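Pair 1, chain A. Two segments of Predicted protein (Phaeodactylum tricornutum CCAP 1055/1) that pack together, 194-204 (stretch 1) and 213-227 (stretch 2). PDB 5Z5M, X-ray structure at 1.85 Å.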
# COMPACT_ATOMS: atom_id res chain seq x y z
N CYS A 194 -3.41 11.95 -8.91
CA CYS A 194 -2.58 12.75 -9.79
C CYS A 194 -1.15 12.79 -9.29
O CYS A 194 -0.91 12.58 -8.10
CB CYS A 194 -3.14 14.18 -9.88
SG CYS A 194 -3.16 15.07 -8.30
N PRO A 195 -0.19 13.05 -10.18
CA PRO A 195 1.17 13.33 -9.71
C PRO A 195 1.15 14.52 -8.77
O PRO A 195 0.31 15.41 -8.94
CB PRO A 195 1.94 13.66 -10.99
CG PRO A 195 1.14 13.06 -12.09
CD PRO A 195 -0.29 13.15 -11.65
N ALA A 196 2.03 14.55 -7.78
CA ALA A 196 2.07 15.66 -6.83
C ALA A 196 3.08 16.71 -7.28
O ALA A 196 4.28 16.53 -7.12
CB ALA A 196 2.40 15.16 -5.44
N GLU A 197 2.59 17.82 -7.83
CA GLU A 197 3.48 18.83 -8.39
C GLU A 197 3.89 19.88 -7.36
O GLU A 197 3.11 20.20 -6.45
CB GLU A 197 2.83 19.51 -9.60
CG GLU A 197 1.56 20.26 -9.28
CD GLU A 197 0.97 20.95 -10.50
OE1 GLU A 197 1.66 21.79 -11.10
OE2 GLU A 197 -0.19 20.64 -10.85
N LYS A 198 5.11 20.39 -7.52
CA LYS A 198 5.66 21.47 -6.70
C LYS A 198 5.87 21.09 -5.22
O LYS A 198 5.83 21.96 -4.35
CB LYS A 198 4.76 22.72 -6.79
CG LYS A 198 4.49 23.18 -8.23
CD LYS A 198 3.72 24.51 -8.24
CE LYS A 198 2.31 24.36 -8.80
NZ LYS A 198 2.29 24.36 -10.29
N MET A 199 6.11 19.81 -4.95
CA MET A 199 6.41 19.39 -3.58
C MET A 199 7.91 19.50 -3.32
O MET A 199 8.71 19.01 -4.12
CB MET A 199 5.95 17.94 -3.32
CG MET A 199 6.16 17.47 -1.88
SD MET A 199 5.73 15.74 -1.56
CE MET A 199 3.95 15.76 -1.79
N ARG A 200 8.30 20.16 -2.23
CA ARG A 200 9.71 20.23 -1.85
C ARG A 200 10.16 18.90 -1.28
O ARG A 200 9.44 18.26 -0.52
CB ARG A 200 9.97 21.33 -0.81
CG ARG A 200 9.75 22.75 -1.29
CD ARG A 200 10.23 23.76 -0.25
NE ARG A 200 9.70 23.50 1.09
CZ ARG A 200 10.44 23.48 2.20
NH1 ARG A 200 11.74 23.72 2.14
NH2 ARG A 200 9.87 23.23 3.37
N ILE A 201 11.37 18.50 -1.66
CA ILE A 201 11.94 17.23 -1.24
C ILE A 201 13.42 17.41 -0.95
O ILE A 201 14.16 17.89 -1.81
CB ILE A 201 11.78 16.14 -2.32
CG1 ILE A 201 10.31 15.89 -2.66
CG2 ILE A 201 12.44 14.84 -1.85
CD1 ILE A 201 10.10 14.93 -3.84
N HIS A 202 13.85 17.06 0.26
CA HIS A 202 15.27 17.08 0.58
C HIS A 202 15.82 15.66 0.66
O HIS A 202 15.07 14.70 0.85
CB HIS A 202 15.53 17.82 1.90
CG HIS A 202 15.17 19.27 1.85
ND1 HIS A 202 15.25 20.10 2.95
CD2 HIS A 202 14.73 20.04 0.83
CE1 HIS A 202 14.87 21.31 2.61
NE2 HIS A 202 14.55 21.31 1.33
N LEU A 203 17.14 15.54 0.48
CA LEU A 203 17.83 14.26 0.54
C LEU A 203 19.11 14.39 1.35
O LEU A 203 19.96 15.24 1.05
CB LEU A 203 18.14 13.74 -0.87
CG LEU A 203 18.82 12.36 -0.94
CD1 LEU A 203 17.95 11.28 -0.28
CD2 LEU A 203 19.13 11.98 -2.40
N HIS A 204 19.24 13.57 2.39
CA HIS A 204 20.47 13.49 3.18
C HIS A 204 21.11 12.12 3.04
O HIS A 204 20.41 11.13 2.89
CB HIS A 204 20.19 13.74 4.66
CG HIS A 204 19.88 15.16 4.98
ND1 HIS A 204 18.66 15.74 4.71
CD2 HIS A 204 20.63 16.13 5.56
CE1 HIS A 204 18.67 17.00 5.11
NE2 HIS A 204 19.86 17.26 5.63
N GLY A 213 25.54 14.09 5.19
CA GLY A 213 25.16 15.48 5.03
C GLY A 213 24.07 15.69 4.00
O GLY A 213 23.61 14.74 3.37
N LEU A 214 23.64 16.94 3.84
CA LEU A 214 22.68 17.30 2.80
C LEU A 214 23.27 17.07 1.42
O LEU A 214 24.34 17.60 1.10
CB LEU A 214 22.25 18.76 2.97
CG LEU A 214 21.16 19.33 2.06
CD1 LEU A 214 19.84 18.62 2.28
CD2 LEU A 214 21.01 20.83 2.33
N VAL A 215 22.60 16.28 0.60
CA VAL A 215 23.13 16.02 -0.74
C VAL A 215 22.22 16.58 -1.82
O VAL A 215 22.48 16.39 -3.01
CB VAL A 215 23.34 14.51 -0.98
CG1 VAL A 215 24.33 13.95 0.03
CG2 VAL A 215 22.04 13.77 -0.91
N GLY A 216 21.16 17.28 -1.42
CA GLY A 216 20.34 17.98 -2.39
C GLY A 216 18.98 18.45 -1.90
O GLY A 216 18.39 17.86 -1.01
N GLU A 217 18.51 19.54 -2.50
CA GLU A 217 17.14 20.01 -2.30
C GLU A 217 16.44 20.01 -3.65
O GLU A 217 16.98 20.50 -4.64
CB GLU A 217 17.12 21.41 -1.69
CG GLU A 217 17.75 21.50 -0.30
CD GLU A 217 17.83 22.93 0.20
OE1 GLU A 217 17.95 23.13 1.43
OE2 GLU A 217 17.77 23.86 -0.63
N PHE A 218 15.23 19.44 -3.69
CA PHE A 218 14.53 19.26 -4.96
C PHE A 218 13.09 19.73 -4.89
O PHE A 218 12.57 20.02 -3.81
CB PHE A 218 14.58 17.79 -5.39
CG PHE A 218 15.95 17.18 -5.30
CD1 PHE A 218 16.84 17.28 -6.36
CD2 PHE A 218 16.34 16.50 -4.16
CE1 PHE A 218 18.10 16.71 -6.28
CE2 PHE A 218 17.60 15.93 -4.08
CZ PHE A 218 18.48 16.04 -5.14
N VAL A 219 12.46 19.81 -6.06
CA VAL A 219 11.04 20.10 -6.19
C VAL A 219 10.47 19.19 -7.27
O VAL A 219 11.16 18.89 -8.24
CB VAL A 219 10.77 21.58 -6.56
CG1 VAL A 219 9.30 21.93 -6.34
CG2 VAL A 219 11.66 22.52 -5.76
N THR A 220 9.23 18.74 -7.12
CA THR A 220 8.61 17.91 -8.15
C THR A 220 8.06 18.76 -9.29
O THR A 220 7.60 19.90 -9.07
CB THR A 220 7.47 17.05 -7.58
OG1 THR A 220 6.46 17.89 -7.01
CG2 THR A 220 7.99 16.07 -6.53
N ASN A 221 8.10 18.21 -10.50
CA ASN A 221 7.51 18.87 -11.66
C ASN A 221 6.06 18.45 -11.83
O ASN A 221 5.51 17.76 -10.97
CB ASN A 221 8.32 18.57 -12.93
CG ASN A 221 8.45 17.08 -13.22
OD1 ASN A 221 7.59 16.29 -12.85
ND2 ASN A 221 9.53 16.71 -13.89
N ASP A 222 5.44 18.84 -12.95
CA ASP A 222 4.04 18.53 -13.21
C ASP A 222 3.79 17.03 -13.39
O ASP A 222 2.65 16.57 -13.36
CB ASP A 222 3.54 19.27 -14.45
CG ASP A 222 3.71 20.77 -14.35
OD1 ASP A 222 4.04 21.26 -13.25
OD2 ASP A 222 3.51 21.47 -15.37
N ASP A 223 4.87 16.28 -13.59
CA ASP A 223 4.78 14.84 -13.75
C ASP A 223 5.00 14.13 -12.40
O ASP A 223 4.88 12.91 -12.31
CB ASP A 223 5.82 14.37 -14.78
CG ASP A 223 5.57 12.95 -15.25
OD1 ASP A 223 4.49 12.40 -14.96
OD2 ASP A 223 6.47 12.39 -15.91
N GLY A 224 5.31 14.90 -11.37
CA GLY A 224 5.50 14.36 -10.03
C GLY A 224 6.90 13.80 -9.85
O GLY A 224 7.19 13.13 -8.85
N ARG A 225 7.77 14.08 -10.81
CA ARG A 225 9.14 13.60 -10.78
C ARG A 225 10.05 14.74 -10.40
O ARG A 225 9.62 15.89 -10.35
CB ARG A 225 9.51 12.99 -12.13
CG ARG A 225 8.58 11.82 -12.46
CD ARG A 225 8.95 11.07 -13.73
NE ARG A 225 8.37 9.72 -13.68
CZ ARG A 225 7.30 9.33 -14.36
NH1 ARG A 225 6.67 10.18 -15.16
NH2 ARG A 225 6.85 8.09 -14.24
N LEU A 226 11.31 14.44 -10.09
CA LEU A 226 12.22 15.50 -9.66
C LEU A 226 12.57 16.43 -10.81
O LEU A 226 12.97 15.98 -11.88
CB LEU A 226 13.50 14.92 -9.05
CG LEU A 226 13.34 14.07 -7.79
CD1 LEU A 226 14.70 13.63 -7.29
CD2 LEU A 226 12.59 14.85 -6.71
N GLU A 227 12.41 17.73 -10.59
CA GLU A 227 12.86 18.71 -11.56
C GLU A 227 14.38 18.61 -11.71
O GLU A 227 15.11 18.68 -10.72
CB GLU A 227 12.44 20.11 -11.12
CG GLU A 227 12.10 21.04 -12.26
CD GLU A 227 11.71 22.41 -11.75
OE1 GLU A 227 12.53 23.05 -11.07
OE2 GLU A 227 10.56 22.83 -12.01

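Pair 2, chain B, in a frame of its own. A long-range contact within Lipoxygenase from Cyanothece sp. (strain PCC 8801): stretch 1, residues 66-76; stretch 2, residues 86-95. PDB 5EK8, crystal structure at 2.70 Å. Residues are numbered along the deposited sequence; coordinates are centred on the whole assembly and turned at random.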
# COMPACT_ATOMS: atom_id res chain seq x y z
N LYS B 66 15.71 16.12 -14.45
CA LYS B 66 15.03 17.33 -14.04
C LYS B 66 15.76 17.91 -12.84
O LYS B 66 16.48 17.19 -12.15
CB LYS B 66 13.56 17.05 -13.69
CG LYS B 66 12.68 16.74 -14.88
CD LYS B 66 11.21 16.77 -14.49
CE LYS B 66 10.32 16.46 -15.67
NZ LYS B 66 8.88 16.55 -15.30
N PRO B 67 15.59 19.21 -12.58
CA PRO B 67 16.26 19.83 -11.43
C PRO B 67 15.81 19.25 -10.10
O PRO B 67 14.61 19.04 -9.90
CB PRO B 67 15.87 21.31 -11.54
CG PRO B 67 14.68 21.34 -12.43
CD PRO B 67 14.88 20.21 -13.40
N LEU B 68 16.77 18.99 -9.21
CA LEU B 68 16.48 18.63 -7.83
C LEU B 68 16.25 19.91 -7.04
O LEU B 68 17.20 20.55 -6.57
CB LEU B 68 17.62 17.81 -7.22
CG LEU B 68 17.35 17.08 -5.91
CD1 LEU B 68 16.31 16.00 -6.12
CD2 LEU B 68 18.63 16.48 -5.36
N HIS B 69 14.99 20.29 -6.90
CA HIS B 69 14.61 21.62 -6.45
C HIS B 69 14.41 21.75 -4.94
O HIS B 69 13.90 20.84 -4.29
CB HIS B 69 13.33 22.04 -7.16
CG HIS B 69 12.20 21.08 -6.97
ND1 HIS B 69 12.03 19.98 -7.78
CD2 HIS B 69 11.21 21.04 -6.06
CE1 HIS B 69 10.96 19.31 -7.38
NE2 HIS B 69 10.45 19.93 -6.33
N ASN B 70 14.81 22.91 -4.41
CA ASN B 70 14.52 23.29 -3.03
C ASN B 70 14.95 22.25 -2.01
O ASN B 70 14.25 22.00 -1.03
CB ASN B 70 13.03 23.59 -2.86
CG ASN B 70 12.49 24.53 -3.92
OD1 ASN B 70 13.24 25.20 -4.62
ND2 ASN B 70 11.17 24.58 -4.05
N ILE B 71 16.10 21.62 -2.25
CA ILE B 71 16.61 20.62 -1.33
C ILE B 71 17.83 21.17 -0.61
O ILE B 71 18.62 21.93 -1.19
CB ILE B 71 16.93 19.29 -2.05
CG1 ILE B 71 16.94 18.13 -1.06
CG2 ILE B 71 18.24 19.39 -2.84
CD1 ILE B 71 16.71 16.79 -1.71
N GLU B 72 17.98 20.82 0.66
CA GLU B 72 19.03 21.40 1.48
C GLU B 72 20.38 20.78 1.16
O GLU B 72 20.49 19.57 0.96
CB GLU B 72 18.71 21.25 2.97
CG GLU B 72 17.64 22.22 3.46
CD GLU B 72 17.25 21.99 4.91
OE1 GLU B 72 18.12 21.64 5.73
OE2 GLU B 72 16.05 22.16 5.23
N LEU B 73 21.40 21.63 1.12
CA LEU B 73 22.76 21.20 0.85
C LEU B 73 23.69 21.68 1.95
O LEU B 73 23.58 22.81 2.43
CB LEU B 73 23.23 21.75 -0.50
CG LEU B 73 23.26 20.82 -1.71
CD1 LEU B 73 22.08 19.88 -1.73
CD2 LEU B 73 23.29 21.67 -2.97
N GLU B 74 24.60 20.81 2.36
CA GLU B 74 25.59 21.18 3.36
C GLU B 74 27.01 21.00 2.81
O GLU B 74 27.34 19.96 2.24
CB GLU B 74 25.40 20.36 4.64
CG GLU B 74 24.07 20.61 5.36
CD GLU B 74 23.90 19.78 6.63
OE1 GLU B 74 24.70 18.84 6.85
OE2 GLU B 74 22.97 20.06 7.41
N VAL B 75 27.83 22.02 2.97
CA VAL B 75 29.23 21.92 2.58
C VAL B 75 30.07 21.46 3.76
O VAL B 75 30.08 22.08 4.82
CB VAL B 75 29.77 23.26 2.04
CG1 VAL B 75 31.29 23.25 2.02
CG2 VAL B 75 29.21 23.53 0.66
N TRP B 76 30.77 20.34 3.56
CA TRP B 76 31.60 19.76 4.60
C TRP B 76 33.02 19.56 4.11
O TRP B 76 33.26 19.41 2.91
CB TRP B 76 31.03 18.40 5.04
CG TRP B 76 29.77 18.49 5.83
CD1 TRP B 76 28.53 18.79 5.35
CD2 TRP B 76 29.61 18.24 7.24
NE1 TRP B 76 27.61 18.75 6.37
CE2 TRP B 76 28.25 18.42 7.54
CE3 TRP B 76 30.49 17.89 8.27
CZ2 TRP B 76 27.74 18.27 8.83
CZ3 TRP B 76 29.99 17.73 9.55
CH2 TRP B 76 28.62 17.93 9.82
N TYR B 86 31.92 20.76 9.51
CA TYR B 86 30.88 21.54 8.86
C TYR B 86 31.37 22.92 8.45
O TYR B 86 32.02 23.62 9.24
CB TYR B 86 29.65 21.66 9.77
CG TYR B 86 28.65 22.70 9.32
CD1 TYR B 86 27.79 22.46 8.25
CD2 TYR B 86 28.56 23.93 9.97
CE1 TYR B 86 26.87 23.41 7.85
CE2 TYR B 86 27.65 24.88 9.58
CZ TYR B 86 26.81 24.62 8.52
OH TYR B 86 25.90 25.58 8.14
N LEU B 87 31.06 23.31 7.22
CA LEU B 87 31.58 24.56 6.66
C LEU B 87 30.48 25.56 6.29
O LEU B 87 30.69 26.77 6.38
CB LEU B 87 32.44 24.27 5.42
CG LEU B 87 33.62 23.32 5.66
CD1 LEU B 87 34.49 23.22 4.41
CD2 LEU B 87 34.46 23.76 6.87
N GLY B 88 29.31 25.06 5.88
CA GLY B 88 28.21 25.94 5.50
C GLY B 88 26.96 25.25 5.01
O GLY B 88 26.99 24.09 4.58
N LYS B 89 25.84 25.97 5.06
CA LYS B 89 24.54 25.43 4.67
C LYS B 89 23.97 26.13 3.44
O LYS B 89 24.58 27.07 2.92
CB LYS B 89 23.54 25.55 5.82
CG LYS B 89 23.33 24.29 6.62
CD LYS B 89 22.56 24.60 7.89
CE LYS B 89 21.37 25.50 7.60
NZ LYS B 89 20.77 26.05 8.84
N GLY B 90 22.81 25.68 2.98
CA GLY B 90 22.12 26.31 1.87
C GLY B 90 21.18 25.38 1.12
O GLY B 90 21.12 24.18 1.41
N VAL B 91 20.45 25.94 0.17
CA VAL B 91 19.46 25.17 -0.60
C VAL B 91 19.64 25.34 -2.10
O VAL B 91 20.33 26.25 -2.57
CB VAL B 91 18.01 25.57 -0.23
CG1 VAL B 91 17.83 25.59 1.26
CG2 VAL B 91 17.67 26.93 -0.82
N THR B 92 19.00 24.46 -2.86
CA THR B 92 18.93 24.60 -4.31
C THR B 92 17.72 25.46 -4.66
O THR B 92 16.72 25.45 -3.95
CB THR B 92 18.80 23.23 -5.00
OG1 THR B 92 17.66 22.54 -4.48
CG2 THR B 92 20.05 22.40 -4.75
N ASP B 93 17.80 26.20 -5.76
CA ASP B 93 16.61 26.91 -6.25
C ASP B 93 15.76 25.94 -7.06
O ASP B 93 16.03 24.74 -7.09
CB ASP B 93 16.97 28.16 -7.07
CG ASP B 93 17.87 27.86 -8.28
OD1 ASP B 93 18.64 28.76 -8.67
OD2 ASP B 93 17.80 26.75 -8.84
N GLN B 94 14.74 26.47 -7.72
CA GLN B 94 13.80 25.63 -8.46
C GLN B 94 14.46 24.98 -9.67
O GLN B 94 13.96 23.99 -10.20
CB GLN B 94 12.58 26.44 -8.88
CG GLN B 94 11.78 26.98 -7.70
CD GLN B 94 10.60 27.84 -8.13
OE1 GLN B 94 10.64 28.50 -9.17
NE2 GLN B 94 9.54 27.82 -7.33
N ASN B 95 15.60 25.53 -10.09
CA ASN B 95 16.37 24.94 -11.18
C ASN B 95 17.50 24.05 -10.67
O ASN B 95 18.37 23.65 -11.44
CB ASN B 95 16.96 26.04 -12.07
CG ASN B 95 15.90 27.00 -12.58
OD1 ASN B 95 16.13 28.21 -12.66
ND2 ASN B 95 14.73 26.47 -12.93

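Pair 1 and pair 2 build the same object: two antiparallel strands, their N-to-C directions 161° and 157° apart, preceded on one side and followed on the other by loops that pack together. Fourteen central residues superpose with an RMSD of 0.5 Å, and the buried areas, 942 and 860 Å², are close.

The first rule is the threonine. A:Thr220 and B:Thr92 coincide to 0.2 Å in both CA and side-chain centre, both in the p rotamer, with CA-to-CB toward the other stretch. Each hydroxyl donates to a loop carbonyl, A:Thr220 OG1 to A:Ala196 O at 2.6 Å and B:Thr92 OG1 to B:Leu68 O at 2.9 Å. Each also accepts from an amide three residues further on, A:Met199 N to A:Thr220 OG1 at 2.8 Å and B:Ile71 N to B:Thr92 OG1 at 2.9 Å. One small side chain thus ties both ends of a four-residue bend, whose third residue, A:Lys198 or B:Asn70, has positive phi.

The second rule is the proline just before A:Ala196 and B:Leu68, the residues whose carbonyls take the threonine hydroxyl. A:Pro195 and B:Pro67 both point toward the partner and lie against its backbone: A:Pro195 CB is 3.3 Å from A:Asp223 O, and B:Pro67 CB is 3.3 Å from B:Asn95 C.

Beyond the threonine, one sheet face carries A:Ile201 and A:Leu203, matched by B:Leu73 and B:Val75. Here the solutions diverge. A:Phe218 supplies a ring whose edge meets A:Leu203, CE2 to CB 3.9 Å, while A:Ile201 CD1 reaches A:Thr220 CG2 at 3.6 Å. At the phenylalanine's position pair 2 has B:Gly90, so no side chain crosses there; B:Leu73 CD2 still finds the threonine methyl, B:Thr92 CG2, at 3.8 Å.

Both pairs have glycine at A:Gly216 and B:Gly88. In pair 1 an ideal CB would clash with A:Phe218 CZ; in pair 2 it would sit 4.5 Å from B:Val75 CB. Next to it, A:Val215 and B:Leu87 match more loosely, 1.8 Å between CA atoms, yet do the same work: A:Leu203 CG meets A:Val215 CG2 at 3.5 Å, and B:Val75 CG1 meets B:Leu87 CB at 3.7 Å. Their amides also bond the same carbonyls, A:Val215 N to A:Leu203 O and B:Leu87 N to B:Val75 O, both at 2.9 Å.

For a designer, the threonine clasp is the most closely matched element, whereas the matched position A:Phe218 and B:Gly90 holds a phenylalanine ring in pair 1 and no side chain in pair 2.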